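Local coordinates for putative cell surface protein (Streptococcus pyogenes, PDB 4OFQ), which is the C-terminal domain of the antigen I/II-family surface protein AspA, an adhesin thought to attach streptococci to host surfaces or other microbes, at residues Y232-Y237 / L330-N335; L249-K254 / V315-K320. All blocks are in the same frame, centred on the assembly; numbering follows the deposited sequence.

Interaction 1 of 2, residues Y232-Y237 / L330-N335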
loop_
_atom_site.group_PDB
_atom_site.type_symbol
_atom_site.label_atom_id
_atom_site.label_comp_id
_atom_site.label_asym_id
_atom_site.label_seq_id
_atom_site.Cartn_x
_atom_site.Cartn_y
_atom_site.Cartn_z
ATOM N N TYR A 232 -5.688 -6.228 -0.003
ATOM C CA TYR A 232 -4.665 -7.200 0.363
ATOM C C TYR A 232 -5.198 -8.216 1.364
ATOM O O TYR A 232 -6.150 -7.948 2.100
ATOM C CB TYR A 232 -3.457 -6.496 0.995
ATOM C CG TYR A 232 -3.831 -5.639 2.187
ATOM C CD1 TYR A 232 -4.211 -4.311 2.017
ATOM C CD2 TYR A 232 -3.814 -6.159 3.475
ATOM C CE1 TYR A 232 -4.564 -3.527 3.085
ATOM C CE2 TYR A 232 -4.159 -5.384 4.550
ATOM C CZ TYR A 232 -4.534 -4.071 4.358
ATOM O OH TYR A 232 -4.895 -3.304 5.436
ATOM N N ASP A 233 -4.546 -9.367 1.398
ATOM C CA ASP A 233 -4.798 -10.381 2.417
ATOM C C ASP A 233 -3.729 -10.299 3.494
ATOM O O ASP A 233 -2.743 -9.577 3.344
ATOM C CB ASP A 233 -4.805 -11.755 1.763
ATOM C CG ASP A 233 -5.821 -11.842 0.656
ATOM O OD1 ASP A 233 -6.978 -11.478 0.923
ATOM O OD2 ASP A 233 -5.460 -12.217 -0.482
ATOM N N LEU A 234 -3.914 -11.044 4.576
ATOM C CA LEU A 234 -3.011 -10.956 5.723
ATOM C C LEU A 234 -1.924 -12.036 5.721
ATOM O O LEU A 234 -2.229 -13.215 5.595
ATOM C CB LEU A 234 -3.812 -11.024 7.021
ATOM C CG LEU A 234 -4.676 -9.790 7.298
ATOM C CD1 LEU A 234 -5.607 -9.995 8.500
ATOM C CD2 LEU A 234 -3.774 -8.576 7.501
ATOM N N THR A 235 -0.657 -11.634 5.856
ATOM C CA THR A 235 0.437 -12.608 5.947
ATOM C C THR A 235 1.236 -12.510 7.258
ATOM O O THR A 235 1.973 -13.434 7.623
ATOM C CB THR A 235 1.386 -12.545 4.733
ATOM O OG1 THR A 235 1.869 -11.211 4.557
ATOM C CG2 THR A 235 0.659 -12.974 3.472
ATOM N N GLU A 236 1.091 -11.390 7.956
ATOM C CA GLU A 236 1.775 -11.190 9.243
ATOM C C GLU A 236 0.974 -10.266 10.151
ATOM O O GLU A 236 0.448 -9.250 9.693
ATOM C CB GLU A 236 3.159 -10.585 9.026
ATOM C CG GLU A 236 3.897 -10.219 10.330
ATOM C CD GLU A 236 5.259 -9.603 10.087
ATOM O OE1 GLU A 236 5.354 -8.649 9.286
ATOM O OE2 GLU A 236 6.244 -10.081 10.697
ATOM N N TYR A 237 0.900 -10.626 11.432
ATOM C CA TYR A 237 0.261 -9.807 12.471
ATOM C C TYR A 237 0.927 -10.287 13.759
ATOM O O TYR A 237 0.554 -11.319 14.339
ATOM C CB TYR A 237 -1.256 -10.026 12.511
ATOM C CG TYR A 237 -2.064 -8.975 13.283
ATOM C CD1 TYR A 237 -2.198 -9.037 14.680
ATOM C CD2 TYR A 237 -2.723 -7.957 12.614
ATOM C CE1 TYR A 237 -2.954 -8.079 15.390
ATOM C CE2 TYR A 237 -3.474 -6.999 13.305
ATOM C CZ TYR A 237 -3.588 -7.062 14.686
ATOM O OH TYR A 237 -4.359 -6.109 15.335
ATOM N N LEU A 330 3.899 -3.478 16.592
ATOM C CA LEU A 330 3.085 -4.443 15.877
ATOM C C LEU A 330 3.614 -4.495 14.449
ATOM O O LEU A 330 3.949 -3.466 13.868
ATOM C CB LEU A 330 1.620 -3.991 15.871
ATOM C CG LEU A 330 0.634 -4.964 15.239
ATOM C CD1 LEU A 330 0.498 -6.240 16.100
ATOM C CD2 LEU A 330 -0.729 -4.289 14.997
ATOM N N TYR A 331 3.709 -5.690 13.891
ATOM C CA TYR A 331 4.103 -5.842 12.493
ATOM C C TYR A 331 2.883 -6.345 11.749
ATOM O O TYR A 331 2.391 -7.425 12.042
ATOM C CB TYR A 331 5.264 -6.825 12.362
ATOM C CG TYR A 331 6.568 -6.253 12.875
ATOM C CD1 TYR A 331 6.906 -6.348 14.217
ATOM C CD2 TYR A 331 7.449 -5.591 12.020
ATOM C CE1 TYR A 331 8.093 -5.815 14.699
ATOM C CE2 TYR A 331 8.628 -5.055 12.491
ATOM C CZ TYR A 331 8.948 -5.174 13.829
ATOM O OH TYR A 331 10.115 -4.636 14.310
ATOM N N VAL A 332 2.358 -5.540 10.830
ATOM C CA VAL A 332 1.225 -5.972 10.013
ATOM C C VAL A 332 1.696 -6.051 8.573
ATOM O O VAL A 332 2.015 -5.018 7.981
ATOM C CB VAL A 332 0.066 -4.956 10.072
ATOM C CG1 VAL A 332 -1.119 -5.455 9.241
ATOM C CG2 VAL A 332 -0.355 -4.720 11.510
ATOM N N ASN A 333 1.747 -7.263 8.012
ATOM C CA ASN A 333 2.285 -7.453 6.667
ATOM C C ASN A 333 3.618 -6.714 6.464
ATOM O O ASN A 333 3.812 -6.003 5.489
ATOM C CB ASN A 333 1.253 -7.068 5.588
ATOM C CG ASN A 333 0.136 -8.104 5.444
ATOM O OD1 ASN A 333 0.011 -9.012 6.258
ATOM N ND2 ASN A 333 -0.668 -7.973 4.398
ATOM N N GLY A 334 4.522 -6.864 7.425
ATOM C CA GLY A 334 5.838 -6.273 7.309
ATOM C C GLY A 334 5.955 -4.803 7.686
ATOM O O GLY A 334 7.069 -4.273 7.713
ATOM N N ASN A 335 4.830 -4.145 7.975
ATOM C CA ASN A 335 4.861 -2.739 8.395
ATOM C C ASN A 335 4.998 -2.656 9.904
ATOM O O ASN A 335 4.137 -3.146 10.622
ATOM C CB ASN A 335 3.574 -2.009 7.991
ATOM C CG ASN A 335 3.367 -1.974 6.487
ATOM O OD1 ASN A 335 3.882 -1.088 5.797
ATOM N ND2 ASN A 335 2.608 -2.928 5.975
#
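Asn333 carries this contact, its side-chain amide held by three backbone groups of the 232-237 segment, from Asp233, Thr235 and Glu236. Its ND2 donates to the carbonyl O of Asp233 at 2.8 Å; the acceptor lies only 5° out of the amide plane, and the donor lies in the plane of the Asp233 carbonyl. OD1 takes the backbone N of Thr235 at 2.7 Å and, less straight, the N of Glu236 at 3.1 Å, both from the same face of its carbonyl plane; Thr235 OG1 adds a weak third bond. A chi1 of -74° puts CG of Asn333 anti to its own carbonyl carbon, and the amide beyond it lies close to the loop although CB is directed away.

Glu236 also receives bonds in return. Its carbonyl O accepts from Asn333 N, which stands above the carbonyl plane, while its side chain, CG anti to the backbone N and extended through CD, runs beside Tyr331. There OE1 takes Gly334 N at 2.7 Å, nearly along the carboxylate C-O bond, though the N-H...O angle is only 130°.

Further along, Tyr237 and Val332 form an antiparallel non-hydrogen-bonded pair. Leu330 CD1 sits over one face of the Tyr237 ring, 4.0 Å from CE1, and the phenol OH is bonded to Trp224 O.

The type I' turn from Val332 to Asn335 sets these groups in place: Val332 O accepts from both Asn335 N and Asn335 ND2. In the second shell, Asp233 forms salt bridges with Arg304 and Lys24, and Asn36 bonds to Asn333 O.

The chemistry implies a polar docking of turn on loop: bonds at both ND2 and OD1 fix the amide's orientation and satisfy loop backbone groups outside regular strand pairing, while the carboxylate grips Gly334 N.

Interaction 2 of 2, residues L249-K254 / V315-K320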
loop_
_atom_site.group_PDB
_atom_site.type_symbol
_atom_site.label_atom_id
_atom_site.label_comp_id
_atom_site.label_asym_id
_atom_site.label_seq_id
_atom_site.Cartn_x
_atom_site.Cartn_y
_atom_site.Cartn_z
ATOM N N LEU A 249 8.921 -8.948 35.572
ATOM C CA LEU A 249 9.110 -10.375 35.356
ATOM C C LEU A 249 7.856 -10.965 34.703
ATOM O O LEU A 249 6.804 -11.060 35.339
ATOM C CB LEU A 249 9.428 -11.067 36.683
ATOM C CG LEU A 249 9.529 -12.596 36.703
ATOM C CD1 LEU A 249 10.774 -13.081 35.978
ATOM C CD2 LEU A 249 9.503 -13.090 38.132
ATOM N N TYR A 250 7.980 -11.338 33.431
ATOM C CA TYR A 250 6.890 -11.951 32.667
ATOM C C TYR A 250 6.225 -13.113 33.406
ATOM O O TYR A 250 6.902 -14.002 33.928
ATOM C CB TYR A 250 7.401 -12.426 31.298
ATOM C CG TYR A 250 6.362 -13.105 30.429
ATOM C CD1 TYR A 250 5.509 -12.368 29.623
ATOM C CD2 TYR A 250 6.256 -14.487 30.394
ATOM C CE1 TYR A 250 4.558 -12.994 28.821
ATOM C CE2 TYR A 250 5.312 -15.122 29.592
ATOM C CZ TYR A 250 4.472 -14.371 28.811
ATOM O OH TYR A 250 3.544 -15.008 28.023
ATOM N N GLN A 251 4.895 -13.091 33.445
ATOM C CA GLN A 251 4.123 -14.168 34.067
ATOM C C GLN A 251 3.348 -14.961 33.018
ATOM O O GLN A 251 3.499 -16.175 32.918
ATOM C CB GLN A 251 3.153 -13.613 35.110
ATOM C CG GLN A 251 3.823 -12.837 36.237
ATOM C CD GLN A 251 4.695 -13.726 37.089
ATOM O OE1 GLN A 251 4.222 -14.724 37.642
ATOM N NE2 GLN A 251 5.983 -13.385 37.192
ATOM N N LYS A 252 2.529 -14.271 32.233
ATOM C CA LYS A 252 1.674 -14.947 31.260
ATOM C C LYS A 252 1.081 -13.946 30.279
ATOM O O LYS A 252 1.136 -12.736 30.502
ATOM C CB LYS A 252 0.544 -15.679 31.988
ATOM C CG LYS A 252 -0.587 -14.766 32.435
ATOM C CD LYS A 252 -1.770 -15.572 32.953
ATOM C CE LYS A 252 -3.088 -14.878 32.663
ATOM N NZ LYS A 252 -3.349 -14.703 31.210
ATOM N N ASP A 253 0.515 -14.438 29.180
ATOM C CA ASP A 253 -0.203 -13.536 28.293
ATOM C C ASP A 253 -1.582 -14.066 27.946
ATOM O O ASP A 253 -1.984 -15.151 28.392
ATOM C CB ASP A 253 0.601 -13.232 27.026
ATOM C CG ASP A 253 0.769 -14.452 26.131
ATOM O OD1 ASP A 253 0.319 -15.556 26.511
ATOM O OD2 ASP A 253 1.359 -14.311 25.037
ATOM N N LYS A 254 -2.306 -13.273 27.170
ATOM C CA LYS A 254 -3.597 -13.670 26.625
ATOM C C LYS A 254 -3.797 -12.835 25.368
ATOM O O LYS A 254 -3.271 -11.726 25.271
ATOM C CB LYS A 254 -4.714 -13.380 27.639
ATOM C CG LYS A 254 -6.114 -13.690 27.129
ATOM C CD LYS A 254 -7.163 -13.685 28.247
ATOM C CE LYS A 254 -7.256 -12.332 28.931
ATOM N NZ LYS A 254 -8.393 -12.277 29.910
ATOM N N VAL A 315 1.025 -10.042 31.427
ATOM C CA VAL A 315 1.029 -9.918 32.880
ATOM C C VAL A 315 2.454 -10.084 33.395
ATOM O O VAL A 315 3.118 -11.055 33.052
ATOM C CB VAL A 315 0.121 -10.974 33.525
ATOM C CG1 VAL A 315 0.216 -10.901 35.022
ATOM C CG2 VAL A 315 -1.331 -10.780 33.076
ATOM N N VAL A 316 2.928 -9.115 34.186
ATOM C CA VAL A 316 4.272 -9.165 34.755
ATOM C C VAL A 316 4.229 -8.928 36.265
ATOM O O VAL A 316 3.259 -8.383 36.791
ATOM C CB VAL A 316 5.234 -8.122 34.099
ATOM C CG1 VAL A 316 5.213 -8.250 32.574
ATOM C CG2 VAL A 316 4.857 -6.697 34.519
ATOM N N LYS A 317 5.278 -9.362 36.954
ATOM C CA LYS A 317 5.454 -9.070 38.373
ATOM C C LYS A 317 6.571 -8.024 38.521
ATOM O O LYS A 317 7.616 -8.118 37.868
ATOM C CB LYS A 317 5.804 -10.349 39.130
ATOM C CG LYS A 317 6.237 -10.153 40.566
ATOM C CD LYS A 317 6.653 -11.491 41.169
ATOM C CE LYS A 317 7.045 -11.372 42.632
ATOM N NZ LYS A 317 7.425 -12.710 43.191
ATOM N N ARG A 318 6.332 -7.015 39.351
ATOM C CA ARG A 318 7.299 -5.942 39.521
ATOM C C ARG A 318 8.302 -6.381 40.574
ATOM O O ARG A 318 7.955 -6.578 41.744
ATOM C CB ARG A 318 6.606 -4.636 39.923
ATOM C CG ARG A 318 7.563 -3.491 40.285
ATOM C CD ARG A 318 8.416 -3.035 39.098
ATOM N NE ARG A 318 7.700 -3.016 37.825
ATOM C CZ ARG A 318 6.944 -2.010 37.389
ATOM N NH1 ARG A 318 6.778 -0.913 38.126
ATOM N NH2 ARG A 318 6.353 -2.105 36.203
ATOM N N ILE A 319 9.549 -6.552 40.153
ATOM C CA ILE A 319 10.536 -7.211 41.004
ATOM C C ILE A 319 11.639 -6.302 41.545
ATOM O O ILE A 319 12.430 -6.731 42.375
ATOM C CB ILE A 319 11.188 -8.425 40.295
ATOM C CG1 ILE A 319 11.791 -8.011 38.950
ATOM C CG2 ILE A 319 10.168 -9.536 40.101
ATOM C CD1 ILE A 319 12.879 -8.947 38.452
ATOM N N LYS A 320 11.694 -5.054 41.087
ATOM C CA LYS A 320 12.781 -4.155 41.483
ATOM C C LYS A 320 12.323 -2.697 41.505
ATOM O O LYS A 320 11.452 -2.307 40.740
ATOM C CB LYS A 320 13.955 -4.327 40.516
ATOM C CG LYS A 320 15.228 -3.579 40.873
ATOM C CD LYS A 320 16.308 -3.835 39.821
ATOM C CE LYS A 320 17.443 -2.827 39.924
ATOM N NZ LYS A 320 18.134 -2.874 41.239
#
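Gln251 folds back over the strand pair to reach across to Lys317, and its conformation is tied to a classic beta bulge. Its CG is anti to the carbonyl carbon and the chain bends at chi2, placing CD; NE2 lies 3.6 Å from Lys317 CB. From there NE2 donates to Leu249 O at 3.1 Å, above that carbonyl's plane, while Lys317 N arrives from the opposite face.

The bulge arises because Gln251 and Lys252 both face Val315: Gln251 N bonds to Val315 O at 2.7 Å, and Lys252 N adds only a weak bond to the same oxygen. Val315 N closes the ring on Lys252 O. Gln251 has alpha-like backbone angles (-111/-56°), as expected at the first bulge position.

Lys252 CG, between its backbone N and carbonyl carbon (chi1 78°), packs obliquely against Val315 CB at 4.0 Å. At the other end, Leu249 and Ile319 cross at about a right angle, with Leu249 CB 3.8 Å from Ile319 CG2. Lys317 instead extends fully beyond CG, away from the partner strand.

Strand 248-257 is one of the two edge strands, within this chain, of its four-stranded antiparallel sheet, and 310-318 separates it from 216-222, where Val316 packs on Val217. Tyr250 stacks on the ring of Tyr283, from strand 279-284 of the other antiparallel sheet of this region.

Overall arrangement
Both contacts lie within the C-terminal antigen I/II domain region, with centres 27 Å apart and nearest atoms about 11 Å apart, so they do not touch. Along the chain the order is 232-237, 249-254, 315-320, 330-335: interaction 2 falls between the two halves of interaction 1. Strands 310-318 and 323-332 follow each other but belong to different antiparallel sheets, of four and six strands, in keeping with a beta sandwich. Interaction 1, 11 Å from the chain centre, has partners at Lys24 and Asn36 in the preceding part of the chain; interaction 2 lies 37 Å out, on an edge strand. Together they span this elongated adhesin's C-terminal half, apparently from the side facing the preceding domain to a surface far from the chain centre.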